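Local coordinates for penicillin-binding protein 2B (Streptococcus pneumoniae, PDB 2WAD) that probably cross-links peptides of adjacent glycan strands in cell-wall peptidoglycan as a transpeptidase of the elongation machinery, and binds penicillin, at residues Q586-G594 with F604-K615; A337-V346 with S357-L365. All blocks are in the same frame, centred on the assembly; numbering follows the deposited sequence.

Contact 1: Q586-G594 with F604-K615; sequences QGFYQVSHG and FSDGATVSISGK. Unlike the reference sequence in segment 586-594: Ser-592 (reference Ala). Unlike the reference sequence in segment 604-615: Asp-606 (reference Asn), Thr-609 (reference Leu).
Phe-588 and Val-591 of helix 578-593 pack against Gly-614 and Lys-615 on strand 613-616, the lysine probably opening the KTG-type motif of penicillin-binding transpeptidases. This strand is an edge strand of the central antiparallel sheet; the axes of 586-593 and 613-615 cross at 88° and come within 5.6 Å. Gly-614 N donates to Phe-588 O (3.0 Å, nearly straight at 163°), reaching that oxygen from above its carbonyl plane, so the helix lends a backbone acceptor to the residue just before the lysine. The Phe-588 ring then turns one face to the lysine: Lys-615 CB sits over it, toward the rim, 3.6 Å from Phe-588 CZ in a CH-pi contact. Val-591 rests on the next carbonyl, its CB 3.3 Å from Gly-614 O. Its CG1 also meets the edge of the Phe-604 ring, at 4.0 Å from Phe-604 CE2, and the Phe-604 side chain also touches Pro-663 and Ala-666 of helix 661-676.

One residue on, Ser-592 OG donates to Ile-612 O at 2.6 Å; chi1 of 57° holds OG between the backbone N and the carbonyl carbon, which points it at Ile-612 O. Ile-612 O also lies at the edge of the His-593 imidazole, 3.2 Å from His-593 CE1. The ring's rotation is fixed by ND1 of His-593, which donates in the ring plane to Tyr-589 O (2.9 Å). Tyr-589 CE1 covers one imidazole face and Ser-605 OG lies over the opposite one. Ser-611 OG and Ser-613 OG, at the edge of the Tyr-589 ring, both bond Thr-640 OG1. Beyond Phe-588 the bent lysine chain runs away from the helix into the active site, where Lys-615 NZ hydrogen-bonds Ser-443 OG and weakly Ser-386 O, the backbone oxygen of the probable acyl-ester serine.

Contact 2: A337-V346 with S357-L365; sequences AKYSEGVYAV and SMSGLKHDL. Unlike the reference sequence in segment 357-365: Leu-361 (reference Ile).
Tyr-344 lies across the neighbouring strand at Gly-360. Its CB starts 3.9 Å from Ser-359 O; CG stays beside the backbone N (chi1 -65°), which swings the ring over the neighbouring strand. There CD1 of Tyr-344 comes to 3.3 Å from Gly-360 CA, where the glycine has no side chain to hold the ring off, and CE1 also lies close to Gly-360 CA. One ring face covers Leu-361 N, toward the rim. CZ passes Leu-361 O, and OH of Tyr-344 ends 3.8 Å from Lys-362 CB, the two side chains running side by side in the same direction; the hydroxyl itself bonds Asp-373 OD2.

The two strands form the beta hairpin 342-348/355-363, part of the central antiparallel sheet of the transpeptidase domain. Tyr-344 and Gly-360 are a non-hydrogen-bonded pair, flanked by the hydrogen-bonded pairs Val-343 with Leu-361 and Ala-345 with Ser-359. Ser-359 N reaches Ala-345 O at 2.8 Å, almost straight at 172°. On the other sheet face Val-343 CG1 packs against Leu-361 CB (4.0 Å), the side that helix 314-334 covers at Ser-359.

Beyond the pair of Gly-342 with Lys-362, His-363 N still donates to Glu-341 O, from above its carbonyl plane. The imidazole reaches across to the type I turn 337-340: ND1 of His-363 donates to Ser-340 O at 2.7 Å, with the acceptor in the ring plane and the donor nearly along the C=O axis. CE1 of His-363 lies 3.4 Å from Lys-338 O at the ring edge, and Leu-365 CD2 touches Ser-340 O at 3.6 Å.

From the N terminus of the transpeptidase domain, the chain leaves helix 314-334, passes the turn at 337-340 and enters strand 342-348; contact 2 closes at once, as a hairpin, when strand 355-363 returns beside it. Contact 1 opens far later, on the last turns of helix 578-593, and closes the loop between that helix and strand 613-616. The two therefore follow in series, neither nested nor crossed. Both reach the same six-stranded sheet, with strands 645-650 and 634-638 between them. Contact 2 joins neighbouring strands within the sheet, whereas contact 1 fastens a helix to an edge strand bordering the active site. Their centres are 24 Å apart, and they do not touch.

Contact 1: Q586-G594 with F604-K615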
loop_
_atom_site.group_PDB
_atom_site.type_symbol
_atom_site.label_atom_id
_atom_site.label_comp_id
_atom_site.label_asym_id
_atom_site.label_seq_id
_atom_site.Cartn_x
_atom_site.Cartn_y
_atom_site.Cartn_z
ATOM N N GLN A 586 -3.989 -4.170 -32.823
ATOM C CA GLN A 586 -3.584 -3.542 -34.088
ATOM C C GLN A 586 -3.689 -2.022 -33.952
ATOM O O GLN A 586 -2.833 -1.295 -34.450
ATOM C CB GLN A 586 -4.428 -4.062 -35.271
ATOM C CG GLN A 586 -4.027 -3.577 -36.668
ATOM C CD GLN A 586 -2.651 -4.072 -37.139
ATOM O OE1 GLN A 586 -2.183 -5.133 -36.728
ATOM N NE2 GLN A 586 -2.005 -3.304 -38.009
ATOM N N GLY A 587 -4.713 -1.534 -33.261
ATOM C CA GLY A 587 -4.803 -0.102 -33.014
ATOM C C GLY A 587 -3.642 0.452 -32.201
ATOM O O GLY A 587 -3.057 1.472 -32.556
ATOM N N PHE A 588 -3.312 -0.204 -31.093
ATOM C CA PHE A 588 -2.176 0.221 -30.256
ATOM C C PHE A 588 -0.859 0.112 -31.025
ATOM O O PHE A 588 0.110 0.833 -30.758
ATOM C CB PHE A 588 -2.078 -0.583 -28.945
ATOM C CG PHE A 588 -2.982 -0.092 -27.842
ATOM C CD1 PHE A 588 -4.250 0.402 -28.116
ATOM C CD2 PHE A 588 -2.564 -0.124 -26.515
ATOM C CE1 PHE A 588 -5.104 0.841 -27.098
ATOM C CE2 PHE A 588 -3.409 0.337 -25.488
ATOM C CZ PHE A 588 -4.678 0.817 -25.796
ATOM N N TYR A 589 -0.806 -0.811 -31.971
ATOM C CA TYR A 589 0.424 -0.985 -32.736
ATOM C C TYR A 589 0.601 0.146 -33.749
ATOM O O TYR A 589 1.696 0.671 -33.908
ATOM C CB TYR A 589 0.448 -2.337 -33.454
ATOM C CG TYR A 589 1.663 -2.500 -34.356
ATOM C CD1 TYR A 589 2.882 -2.965 -33.856
ATOM C CD2 TYR A 589 1.596 -2.165 -35.708
ATOM C CE1 TYR A 589 3.984 -3.097 -34.668
ATOM C CE2 TYR A 589 2.697 -2.303 -36.533
ATOM C CZ TYR A 589 3.881 -2.779 -36.001
ATOM O OH TYR A 589 4.993 -2.929 -36.783
ATOM N N GLN A 590 -0.489 0.528 -34.413
ATOM C CA GLN A 590 -0.497 1.628 -35.371
ATOM C C GLN A 590 -0.365 3.020 -34.732
ATOM O O GLN A 590 0.059 3.968 -35.387
ATOM C CB GLN A 590 -1.743 1.522 -36.275
ATOM C CG GLN A 590 -1.727 0.289 -37.232
ATOM C CD GLN A 590 -2.827 0.280 -38.306
ATOM O OE1 GLN A 590 -3.447 1.302 -38.627
ATOM N NE2 GLN A 590 -3.087 -0.903 -38.852
ATOM N N VAL A 591 -0.746 3.159 -33.467
ATOM C CA VAL A 591 -0.539 4.399 -32.731
ATOM C C VAL A 591 0.958 4.716 -32.758
ATOM O O VAL A 591 1.351 5.887 -32.791
ATOM C CB VAL A 591 -0.959 4.232 -31.242
ATOM C CG1 VAL A 591 -0.336 5.310 -30.360
ATOM C CG2 VAL A 591 -2.480 4.233 -31.102
ATOM N N SER A 592 1.787 3.674 -32.720
ATOM C CA SER A 592 3.231 3.866 -32.607
ATOM C C SER A 592 3.999 3.585 -33.903
ATOM O O SER A 592 5.184 3.876 -33.962
ATOM C CB SER A 592 3.832 3.025 -31.487
ATOM O OG SER A 592 3.541 1.653 -31.689
ATOM N N HIS A 593 3.341 3.027 -34.919
ATOM C CA HIS A 593 4.011 2.617 -36.155
ATOM C C HIS A 593 3.376 3.229 -37.396
ATOM O O HIS A 593 3.877 3.027 -38.504
ATOM C CB HIS A 593 4.088 1.090 -36.306
ATOM C CG HIS A 593 4.954 0.420 -35.274
ATOM N ND1 HIS A 593 4.537 0.186 -33.977
ATOM C CD2 HIS A 593 6.208 -0.081 -35.357
ATOM C CE1 HIS A 593 5.504 -0.415 -33.306
ATOM N NE2 HIS A 593 6.532 -0.578 -34.116
ATOM N N GLY A 594 2.279 3.964 -37.219
ATOM C CA GLY A 594 1.521 4.497 -38.353
ATOM C C GLY A 594 2.214 5.590 -39.158
ATOM O O GLY A 594 3.174 6.204 -38.705
ATOM N N PHE A 604 6.653 6.971 -29.365
ATOM C CA PHE A 604 6.868 5.659 -28.722
ATOM C C PHE A 604 8.011 4.864 -29.374
ATOM O O PHE A 604 8.738 4.167 -28.679
ATOM C CB PHE A 604 5.625 4.742 -28.793
ATOM C CG PHE A 604 4.548 5.041 -27.781
ATOM C CD1 PHE A 604 4.831 5.045 -26.427
ATOM C CD2 PHE A 604 3.238 5.277 -28.196
ATOM C CE1 PHE A 604 3.850 5.304 -25.476
ATOM C CE2 PHE A 604 2.225 5.527 -27.251
ATOM C CZ PHE A 604 2.534 5.547 -25.884
ATOM N N SER A 605 8.110 4.908 -30.702
ATOM C CA SER A 605 9.063 4.071 -31.444
ATOM C C SER A 605 10.408 4.753 -31.662
ATOM O O SER A 605 11.369 4.088 -32.035
ATOM C CB SER A 605 8.521 3.708 -32.826
ATOM O OG SER A 605 7.186 3.259 -32.757
ATOM N N ASP A 606 10.471 6.061 -31.425
ATOM C CA ASP A 606 11.662 6.864 -31.730
ATOM C C ASP A 606 12.813 6.579 -30.763
ATOM O O ASP A 606 12.874 7.146 -29.667
ATOM C CB ASP A 606 11.305 8.355 -31.724
ATOM C CG ASP A 606 12.476 9.256 -32.109
ATOM O OD1 ASP A 606 13.584 8.747 -32.408
ATOM O OD2 ASP A 606 12.278 10.493 -32.115
ATOM N N GLY A 607 13.725 5.704 -31.174
ATOM C CA GLY A 607 14.781 5.226 -30.286
ATOM C C GLY A 607 14.368 4.029 -29.435
ATOM O O GLY A 607 15.066 3.662 -28.490
ATOM N N ALA A 608 13.245 3.407 -29.785
ATOM C CA ALA A 608 12.785 2.162 -29.160
ATOM C C ALA A 608 13.674 0.953 -29.459
ATOM O O ALA A 608 13.913 0.647 -30.632
ATOM C CB ALA A 608 11.355 1.861 -29.585
ATOM N N THR A 609 14.128 0.255 -28.413
ATOM C CA THR A 609 15.011 -0.907 -28.579
ATOM C C THR A 609 14.247 -2.228 -28.730
ATOM O O THR A 609 14.834 -3.249 -29.085
ATOM C CB THR A 609 16.084 -1.017 -27.459
ATOM O OG1 THR A 609 15.465 -1.303 -26.194
ATOM C CG2 THR A 609 16.868 0.263 -27.332
ATOM N N VAL A 610 12.944 -2.202 -28.443
ATOM C CA VAL A 610 12.015 -3.282 -28.780
ATOM C C VAL A 610 10.773 -2.634 -29.371
ATOM O O VAL A 610 10.542 -1.439 -29.170
ATOM C CB VAL A 610 11.544 -4.102 -27.533
ATOM C CG1 VAL A 610 12.630 -5.060 -27.054
ATOM C CG2 VAL A 610 11.057 -3.176 -26.421
ATOM N N SER A 611 9.984 -3.426 -30.091
ATOM C CA SER A 611 8.720 -2.971 -30.648
ATOM C C SER A 611 7.721 -2.652 -29.530
ATOM O O SER A 611 7.419 -3.501 -28.699
ATOM C CB SER A 611 8.150 -4.050 -31.563
ATOM O OG SER A 611 6.867 -3.665 -32.035
ATOM N N ILE A 612 7.215 -1.424 -29.537
ATOM C CA ILE A 612 6.332 -0.877 -28.521
ATOM C C ILE A 612 4.956 -0.590 -29.128
ATOM O O ILE A 612 4.860 -0.019 -30.228
ATOM C CB ILE A 612 6.919 0.444 -27.956
ATOM C CG1 ILE A 612 8.247 0.149 -27.253
ATOM C CG2 ILE A 612 5.931 1.081 -26.988
ATOM C CD1 ILE A 612 8.892 1.314 -26.610
ATOM N N SER A 613 3.910 -1.016 -28.419
ATOM C CA SER A 613 2.524 -0.683 -28.748
ATOM C C SER A 613 1.951 0.163 -27.607
ATOM O O SER A 613 2.343 0.008 -26.448
ATOM C CB SER A 613 1.716 -1.968 -28.914
ATOM O OG SER A 613 2.251 -2.783 -29.946
ATOM N N GLY A 614 1.053 1.090 -27.901
ATOM C CA GLY A 614 0.566 1.934 -26.826
ATOM C C GLY A 614 -0.569 2.847 -27.236
ATOM O O GLY A 614 -1.154 2.682 -28.315
ATOM N N LYS A 615 -0.853 3.834 -26.387
ATOM C CA LYS A 615 -1.951 4.779 -26.651
ATOM C C LYS A 615 -1.648 6.060 -25.869
ATOM O O LYS A 615 -1.215 6.003 -24.726
ATOM C CB LYS A 615 -3.290 4.152 -26.209
ATOM C CG LYS A 615 -4.536 5.009 -26.400
ATOM C CD LYS A 615 -4.843 5.173 -27.881
ATOM C CE LYS A 615 -5.954 6.187 -28.136
ATOM N NZ LYS A 615 -5.523 7.615 -27.869
#

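Contact 2: A337-V346 with S357-L365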
loop_
_atom_site.group_PDB
_atom_site.type_symbol
_atom_site.label_atom_id
_atom_site.label_comp_id
_atom_site.label_asym_id
_atom_site.label_seq_id
_atom_site.Cartn_x
_atom_site.Cartn_y
_atom_site.Cartn_z
ATOM N N ALA A 337 4.829 22.445 -16.895
ATOM C CA ALA A 337 4.421 21.710 -15.697
ATOM C C ALA A 337 4.056 22.614 -14.522
ATOM O O ALA A 337 3.924 22.137 -13.398
ATOM C CB ALA A 337 5.509 20.729 -15.291
ATOM N N LYS A 338 3.883 23.908 -14.789
ATOM C CA LYS A 338 3.748 24.900 -13.728
ATOM C C LYS A 338 2.618 24.592 -12.733
ATOM O O LYS A 338 2.795 24.723 -11.516
ATOM C CB LYS A 338 3.529 26.278 -14.347
ATOM C CG LYS A 338 3.445 27.400 -13.319
ATOM C CD LYS A 338 3.137 28.724 -14.016
ATOM C CE LYS A 338 2.885 29.866 -13.025
ATOM N NZ LYS A 338 3.955 30.907 -13.041
ATOM N N TYR A 339 1.453 24.217 -13.256
ATOM C CA TYR A 339 0.310 23.848 -12.415
ATOM C C TYR A 339 0.040 22.356 -12.345
ATOM O O TYR A 339 -1.059 21.971 -11.981
ATOM C CB TYR A 339 -0.949 24.553 -12.910
ATOM C CG TYR A 339 -0.755 26.049 -12.904
ATOM C CD1 TYR A 339 -0.592 26.728 -11.707
ATOM C CD2 TYR A 339 -0.662 26.764 -14.088
ATOM C CE1 TYR A 339 -0.384 28.089 -11.681
ATOM C CE2 TYR A 339 -0.440 28.126 -14.078
ATOM C CZ TYR A 339 -0.309 28.784 -12.866
ATOM O OH TYR A 339 -0.089 30.146 -12.817
ATOM N N SER A 340 1.035 21.543 -12.701
ATOM C CA SER A 340 0.948 20.086 -12.620
ATOM C C SER A 340 1.264 19.595 -11.210
ATOM O O SER A 340 2.301 19.954 -10.648
ATOM C CB SER A 340 1.898 19.460 -13.645
ATOM O OG SER A 340 1.897 18.048 -13.527
ATOM N N GLU A 341 0.415 18.740 -10.644
ATOM C CA GLU A 341 0.679 18.194 -9.303
ATOM C C GLU A 341 1.793 17.167 -9.215
ATOM O O GLU A 341 2.098 16.707 -8.127
ATOM C CB GLU A 341 -0.536 17.467 -8.733
ATOM C CG GLU A 341 -1.846 18.101 -8.986
ATOM C CD GLU A 341 -2.432 17.622 -10.274
ATOM O OE1 GLU A 341 -2.241 18.314 -11.298
ATOM O OE2 GLU A 341 -3.098 16.574 -10.228
ATOM N N GLY A 342 2.373 16.750 -10.331
ATOM C CA GLY A 342 3.469 15.791 -10.241
ATOM C C GLY A 342 3.403 14.813 -11.396
ATOM O O GLY A 342 2.684 15.068 -12.333
ATOM N N VAL A 343 4.152 13.716 -11.332
ATOM C CA VAL A 343 4.164 12.774 -12.441
ATOM C C VAL A 343 4.321 11.386 -11.816
ATOM O O VAL A 343 5.009 11.261 -10.797
ATOM C CB VAL A 343 5.299 13.108 -13.449
ATOM C CG1 VAL A 343 6.630 13.040 -12.746
ATOM C CG2 VAL A 343 5.284 12.131 -14.670
ATOM N N TYR A 344 3.653 10.380 -12.384
ATOM C CA TYR A 344 3.583 9.048 -11.784
ATOM C C TYR A 344 3.729 7.998 -12.887
ATOM O O TYR A 344 3.270 8.221 -14.002
ATOM C CB TYR A 344 2.225 8.875 -11.052
ATOM C CG TYR A 344 2.127 9.832 -9.885
ATOM C CD1 TYR A 344 2.521 9.445 -8.603
ATOM C CD2 TYR A 344 1.716 11.140 -10.079
ATOM C CE1 TYR A 344 2.488 10.330 -7.539
ATOM C CE2 TYR A 344 1.700 12.047 -9.019
ATOM C CZ TYR A 344 2.093 11.636 -7.757
ATOM O OH TYR A 344 2.084 12.531 -6.714
ATOM N N ALA A 345 4.360 6.869 -12.571
ATOM C CA ALA A 345 4.571 5.785 -13.510
ATOM C C ALA A 345 4.517 4.497 -12.722
ATOM O O ALA A 345 5.065 4.429 -11.632
ATOM C CB ALA A 345 5.931 5.887 -14.202
ATOM N N VAL A 346 3.880 3.484 -13.295
ATOM C CA VAL A 346 3.813 2.157 -12.703
ATOM C C VAL A 346 4.088 1.224 -13.871
ATOM O O VAL A 346 3.489 1.355 -14.946
ATOM C CB VAL A 346 2.383 1.815 -12.130
ATOM C CG1 VAL A 346 2.278 0.322 -11.760
ATOM C CG2 VAL A 346 2.059 2.636 -10.901
ATOM N N SER A 357 7.982 -1.504 -11.019
ATOM C CA SER A 357 8.216 -0.308 -10.219
ATOM C C SER A 357 6.939 0.504 -10.128
ATOM O O SER A 357 6.087 0.424 -11.010
ATOM C CB SER A 357 9.314 0.583 -10.816
ATOM O OG SER A 357 8.822 1.145 -12.009
ATOM N N MET A 358 6.848 1.277 -9.052
ATOM C CA MET A 358 5.772 2.195 -8.759
ATOM C C MET A 358 6.457 3.485 -8.316
ATOM O O MET A 358 6.920 3.558 -7.187
ATOM C CB MET A 358 4.987 1.743 -7.511
ATOM C CG MET A 358 4.869 0.274 -7.276
ATOM S SD MET A 358 4.242 -0.266 -5.669
ATOM C CE MET A 358 3.070 1.023 -5.165
ATOM N N SER A 359 6.455 4.518 -9.154
ATOM C CA SER A 359 7.252 5.714 -8.904
ATOM C C SER A 359 6.336 6.914 -8.960
ATOM O O SER A 359 5.457 6.980 -9.825
ATOM C CB SER A 359 8.290 5.902 -10.024
ATOM O OG SER A 359 9.443 5.104 -9.813
ATOM N N GLY A 360 6.584 7.896 -8.102
ATOM C CA GLY A 360 5.795 9.115 -8.167
ATOM C C GLY A 360 6.590 10.304 -7.667
ATOM O O GLY A 360 7.429 10.179 -6.773
ATOM N N LEU A 361 6.343 11.459 -8.267
ATOM C CA LEU A 361 7.030 12.672 -7.854
ATOM C C LEU A 361 5.934 13.686 -7.645
ATOM O O LEU A 361 5.149 13.934 -8.545
ATOM C CB LEU A 361 7.975 13.162 -8.949
ATOM C CG LEU A 361 8.959 14.258 -8.533
ATOM C CD1 LEU A 361 9.802 13.836 -7.354
ATOM C CD2 LEU A 361 9.831 14.679 -9.704
ATOM N N LYS A 362 5.869 14.255 -6.451
ATOM C CA LYS A 362 4.789 15.145 -6.107
ATOM C C LYS A 362 5.304 16.560 -6.218
ATOM O O LYS A 362 6.399 16.882 -5.740
ATOM C CB LYS A 362 4.332 14.850 -4.681
ATOM C CG LYS A 362 3.183 15.698 -4.218
ATOM C CD LYS A 362 2.895 15.330 -2.768
ATOM C CE LYS A 362 1.550 15.875 -2.308
ATOM N NZ LYS A 362 1.554 17.353 -2.364
ATOM N N HIS A 363 4.514 17.398 -6.882
ATOM C CA HIS A 363 4.836 18.807 -7.026
ATOM C C HIS A 363 3.801 19.642 -6.277
ATOM O O HIS A 363 2.655 19.772 -6.722
ATOM C CB HIS A 363 4.899 19.206 -8.519
ATOM C CG HIS A 363 5.127 20.670 -8.756
ATOM N ND1 HIS A 363 4.339 21.427 -9.594
ATOM C CD2 HIS A 363 6.054 21.521 -8.248
ATOM C CE1 HIS A 363 4.766 22.678 -9.592
ATOM N NE2 HIS A 363 5.810 22.761 -8.786
ATOM N N ASP A 364 4.234 20.234 -5.166
ATOM C CA ASP A 364 3.399 21.071 -4.301
ATOM C C ASP A 364 3.044 22.387 -4.971
ATOM O O ASP A 364 3.938 23.195 -5.264
ATOM C CB ASP A 364 4.203 21.398 -3.038
ATOM C CG ASP A 364 3.330 21.865 -1.888
ATOM O OD1 ASP A 364 2.523 22.797 -2.088
ATOM O OD2 ASP A 364 3.455 21.285 -0.787
ATOM N N LEU A 365 1.752 22.627 -5.187
ATOM C CA LEU A 365 1.328 23.809 -5.926
ATOM C C LEU A 365 1.373 25.079 -5.076
ATOM O O LEU A 365 1.135 26.167 -5.589
ATOM C CB LEU A 365 -0.060 23.634 -6.554
ATOM C CG LEU A 365 -0.233 22.426 -7.468
ATOM C CD1 LEU A 365 -1.592 22.500 -8.144
ATOM C CD2 LEU A 365 0.886 22.448 -8.516
#